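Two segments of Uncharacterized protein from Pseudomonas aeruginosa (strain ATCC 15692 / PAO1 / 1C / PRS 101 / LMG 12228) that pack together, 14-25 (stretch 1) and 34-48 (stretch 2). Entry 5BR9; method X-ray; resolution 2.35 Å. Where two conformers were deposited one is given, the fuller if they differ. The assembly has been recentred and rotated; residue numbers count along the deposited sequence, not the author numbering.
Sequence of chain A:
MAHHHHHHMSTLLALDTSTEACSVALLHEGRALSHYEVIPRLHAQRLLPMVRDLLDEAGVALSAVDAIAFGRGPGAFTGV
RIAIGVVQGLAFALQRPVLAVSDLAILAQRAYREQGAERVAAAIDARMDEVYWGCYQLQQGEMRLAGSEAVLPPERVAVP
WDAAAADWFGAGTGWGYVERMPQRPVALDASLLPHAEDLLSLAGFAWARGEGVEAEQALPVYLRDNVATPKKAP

Stretch 1, residues 14-25: ALDTSTEACSVA
Stretch 2 34-48: SHYEVIPRLHAQRLL

Stretch 2 enters as a strand, residues 34-38, antiparallel to strand 21-25 (168° between directions), with Ser 34 opposite Ala 25 and Val 38 opposite Ala 21. Both strands are extended, phi near -140° and psi near 145° over most of their length.

Ser 34 (chi1 p) is small enough to pair closely with Ala 25, CB to CB 3.7 Å. His 35 (chi1 m) forms a hydrogen-bonded pair with Val 24: His 35 N to Val 24 O is 2.9 Å, Val 24 N to His 35 O 3.0 Å. Tyr 36 (t, chi2 103°) shares its face with Ala 21 and Ser 23, whose short side chains leave room for the ring; Ala 21 CB lies 3.7 Å from Tyr 36 CZ. Glu 37 (m, t) pairs with Cys 22, Cys 22 N to Glu 37 O 2.7 Å and Glu 37 N to Cys 22 O 2.9 Å; its carboxylate leads away to a salt bridge, Glu 37 OE1 to Arg 46 NE 3.6 Å. Val 38 is beta-branched, suiting a strand.

Ile 39 N extends the ladder to Glu 20 O (2.9 Å), while Ile 39 CD1 reaches Cys 22 CB at 3.7 Å. A type II turn from Ile 39 to Leu 42 follows: Pro 40 (-61/129) fits its second position, and Arg 41 takes positive phi (73/-3). Leu 42 is the N-cap of helix 43-48, which runs 20° from strand 21-25.

His 43 (m, chi2 -83°) points toward stretch 1, with Thr 17 O over one ring face and Ala 21 O at its edge, 3.3 Å from His 43 CE1. One turn on, Leu 47 (t, p) packs against apolar neighbours: Leu 47 CD1 lies 3.8 Å from Cys 22 SG and 4.0 Å from Val 24 CG1, and Leu 47 CD2 4.0 Å from Leu 15 CD1.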

# COMPACT_ATOMS: atom_id res chain seq x y z
N ALA A 14 3.96 10.86 -12.43
CA ALA A 14 5.04 10.15 -11.76
C ALA A 14 5.04 10.45 -10.27
O ALA A 14 4.75 11.58 -9.86
CB ALA A 14 6.38 10.52 -12.37
N LEU A 15 5.30 9.44 -9.45
CA LEU A 15 5.42 9.65 -8.02
C LEU A 15 6.48 8.75 -7.37
O LEU A 15 6.69 7.61 -7.79
CB LEU A 15 4.07 9.51 -7.34
CG LEU A 15 3.31 8.21 -7.36
CD1 LEU A 15 3.82 7.33 -6.22
CD2 LEU A 15 1.83 8.58 -7.18
N ASP A 16 7.15 9.28 -6.35
CA ASP A 16 8.11 8.48 -5.62
C ASP A 16 8.01 8.71 -4.11
O ASP A 16 8.01 9.85 -3.65
CB ASP A 16 9.53 8.78 -6.11
CG ASP A 16 10.50 7.70 -5.69
OD1 ASP A 16 10.75 6.78 -6.50
OD2 ASP A 16 11.00 7.73 -4.54
N THR A 17 7.92 7.62 -3.37
CA THR A 17 7.83 7.65 -1.92
C THR A 17 8.76 6.64 -1.28
O THR A 17 8.54 6.19 -0.16
CB THR A 17 6.39 7.32 -1.45
OG1 THR A 17 6.00 6.05 -2.00
CG2 THR A 17 5.41 8.37 -1.91
N SER A 18 9.83 6.30 -1.99
CA SER A 18 10.75 5.25 -1.54
C SER A 18 11.68 5.73 -0.42
O SER A 18 12.40 4.94 0.19
CB SER A 18 11.57 4.71 -2.73
OG SER A 18 12.45 5.70 -3.24
N THR A 19 11.75 7.04 -0.24
CA THR A 19 12.64 7.61 0.77
C THR A 19 11.87 8.51 1.69
O THR A 19 10.65 8.57 1.60
CB THR A 19 13.82 8.41 0.12
OG1 THR A 19 13.32 9.57 -0.56
CG2 THR A 19 14.59 7.54 -0.85
N GLU A 20 12.58 9.24 2.54
CA GLU A 20 11.99 10.27 3.39
C GLU A 20 11.46 11.43 2.52
O GLU A 20 10.69 12.27 2.99
CB GLU A 20 13.01 10.78 4.41
CG GLU A 20 14.15 11.59 3.80
CD GLU A 20 15.17 12.08 4.83
OE1 GLU A 20 16.30 12.41 4.43
OE2 GLU A 20 14.83 12.14 6.04
N ALA A 21 11.90 11.45 1.26
CA ALA A 21 11.41 12.41 0.28
C ALA A 21 10.13 11.89 -0.37
O ALA A 21 9.99 10.69 -0.66
CB ALA A 21 12.47 12.69 -0.79
N CYS A 22 9.18 12.80 -0.57
CA CYS A 22 7.96 12.50 -1.29
C CYS A 22 7.89 13.43 -2.51
O CYS A 22 7.99 14.65 -2.37
CB CYS A 22 6.74 12.66 -0.39
SG CYS A 22 5.21 12.12 -1.16
N SER A 23 7.74 12.88 -3.70
CA SER A 23 7.73 13.76 -4.85
C SER A 23 6.81 13.27 -5.95
O SER A 23 6.52 12.06 -6.06
CB SER A 23 9.16 13.96 -5.38
OG SER A 23 9.69 12.76 -5.89
N VAL A 24 6.31 14.23 -6.73
CA VAL A 24 5.37 13.95 -7.79
C VAL A 24 5.77 14.77 -9.01
O VAL A 24 6.31 15.86 -8.89
CB VAL A 24 3.91 14.26 -7.35
CG1 VAL A 24 3.53 13.41 -6.12
CG2 VAL A 24 3.75 15.74 -7.03
N ALA A 25 5.49 14.26 -10.19
CA ALA A 25 5.86 14.99 -11.39
C ALA A 25 4.84 14.70 -12.46
O ALA A 25 4.14 13.68 -12.42
CB ALA A 25 7.28 14.62 -11.84
N SER A 34 7.17 19.42 -11.46
CA SER A 34 7.39 18.53 -10.32
C SER A 34 7.34 19.26 -8.99
O SER A 34 7.49 20.48 -8.94
CB SER A 34 8.72 17.78 -10.43
OG SER A 34 9.84 18.66 -10.33
N HIS A 35 7.10 18.50 -7.93
CA HIS A 35 7.20 19.02 -6.58
C HIS A 35 7.78 17.96 -5.65
O HIS A 35 7.55 16.76 -5.81
CB HIS A 35 5.84 19.52 -6.08
CG HIS A 35 5.41 20.81 -6.73
ND1 HIS A 35 5.97 22.03 -6.41
CD2 HIS A 35 4.48 21.06 -7.68
CE1 HIS A 35 5.41 22.97 -7.14
NE2 HIS A 35 4.51 22.41 -7.92
N TYR A 36 8.57 18.42 -4.69
CA TYR A 36 9.43 17.56 -3.89
C TYR A 36 9.42 18.05 -2.43
O TYR A 36 9.63 19.22 -2.17
CB TYR A 36 10.83 17.59 -4.51
CG TYR A 36 11.95 16.79 -3.86
CD1 TYR A 36 12.37 15.57 -4.40
CD2 TYR A 36 12.65 17.30 -2.77
CE1 TYR A 36 13.43 14.86 -3.84
CE2 TYR A 36 13.71 16.58 -2.19
CZ TYR A 36 14.10 15.36 -2.73
OH TYR A 36 15.15 14.67 -2.17
N GLU A 37 9.15 17.14 -1.49
CA GLU A 37 9.18 17.49 -0.07
C GLU A 37 9.86 16.41 0.77
O GLU A 37 9.65 15.23 0.52
CB GLU A 37 7.76 17.71 0.46
CG GLU A 37 7.06 18.96 -0.04
CD GLU A 37 5.64 19.09 0.49
OE1 GLU A 37 5.32 18.48 1.53
OE2 GLU A 37 4.85 19.81 -0.15
N VAL A 38 10.65 16.81 1.76
CA VAL A 38 11.14 15.83 2.73
C VAL A 38 10.15 15.80 3.89
O VAL A 38 9.95 16.79 4.58
CB VAL A 38 12.60 16.12 3.20
CG1 VAL A 38 13.57 15.99 2.02
CG2 VAL A 38 12.72 17.48 3.82
N ILE A 39 9.50 14.65 4.08
CA ILE A 39 8.49 14.48 5.11
C ILE A 39 8.46 13.04 5.59
O ILE A 39 7.71 12.21 5.06
CB ILE A 39 7.09 14.92 4.62
CG1 ILE A 39 6.85 14.50 3.16
CG2 ILE A 39 6.88 16.42 4.81
CD1 ILE A 39 5.68 13.55 2.99
N PRO A 40 9.29 12.73 6.61
CA PRO A 40 9.38 11.39 7.19
C PRO A 40 8.07 10.92 7.80
O PRO A 40 7.47 11.66 8.58
CB PRO A 40 10.45 11.56 8.28
CG PRO A 40 11.21 12.80 7.91
CD PRO A 40 10.21 13.69 7.25
N ARG A 41 7.65 9.71 7.43
CA ARG A 41 6.51 9.00 8.04
C ARG A 41 5.14 9.58 7.67
O ARG A 41 4.11 9.04 8.08
CB ARG A 41 6.66 8.97 9.57
N LEU A 42 5.11 10.65 6.89
CA LEU A 42 3.85 11.32 6.57
C LEU A 42 3.46 11.12 5.10
O LEU A 42 2.68 11.89 4.55
CB LEU A 42 3.93 12.81 6.90
N HIS A 43 4.01 10.08 4.47
CA HIS A 43 3.80 9.85 3.05
C HIS A 43 2.35 9.52 2.74
O HIS A 43 1.76 10.11 1.84
CB HIS A 43 4.70 8.72 2.54
CG HIS A 43 6.16 9.04 2.57
ND1 HIS A 43 6.78 9.76 1.57
CD2 HIS A 43 7.12 8.74 3.47
CE1 HIS A 43 8.06 9.89 1.86
NE2 HIS A 43 8.30 9.28 3.01
N ALA A 44 1.78 8.59 3.50
CA ALA A 44 0.41 8.11 3.29
C ALA A 44 -0.63 9.23 3.41
O ALA A 44 -1.76 9.10 2.93
CB ALA A 44 0.08 6.99 4.27
N GLN A 45 -0.25 10.31 4.08
CA GLN A 45 -1.17 11.41 4.27
C GLN A 45 -0.87 12.55 3.32
O GLN A 45 -1.71 13.41 3.10
CB GLN A 45 -1.12 11.91 5.71
CG GLN A 45 -1.43 10.85 6.73
CD GLN A 45 -0.35 10.76 7.77
OE1 GLN A 45 0.60 10.00 7.63
NE2 GLN A 45 -0.48 11.57 8.82
N ARG A 46 0.33 12.57 2.76
CA ARG A 46 0.73 13.73 1.98
C ARG A 46 0.85 13.45 0.48
O ARG A 46 0.90 14.39 -0.30
CB ARG A 46 2.04 14.29 2.52
CG ARG A 46 1.82 15.22 3.72
CD ARG A 46 2.29 16.66 3.44
NE ARG A 46 2.06 17.09 2.05
CZ ARG A 46 0.97 17.73 1.62
NH1 ARG A 46 -0.03 18.02 2.45
NH2 ARG A 46 0.87 18.09 0.34
N LEU A 47 0.86 12.18 0.08
CA LEU A 47 1.05 11.84 -1.32
C LEU A 47 -0.10 12.33 -2.22
O LEU A 47 0.13 13.02 -3.21
CB LEU A 47 1.22 10.33 -1.49
CG LEU A 47 1.40 9.89 -2.95
CD1 LEU A 47 2.63 10.57 -3.51
CD2 LEU A 47 1.57 8.38 -3.04
N LEU A 48 -1.33 11.94 -1.88
CA LEU A 48 -2.47 12.32 -2.72
C LEU A 48 -2.74 13.84 -2.73
O LEU A 48 -3.14 14.37 -3.76
CB LEU A 48 -3.72 11.57 -2.28
CG LEU A 48 -3.61 10.08 -2.64
CD1 LEU A 48 -4.88 9.33 -2.23
CD2 LEU A 48 -3.27 9.85 -4.12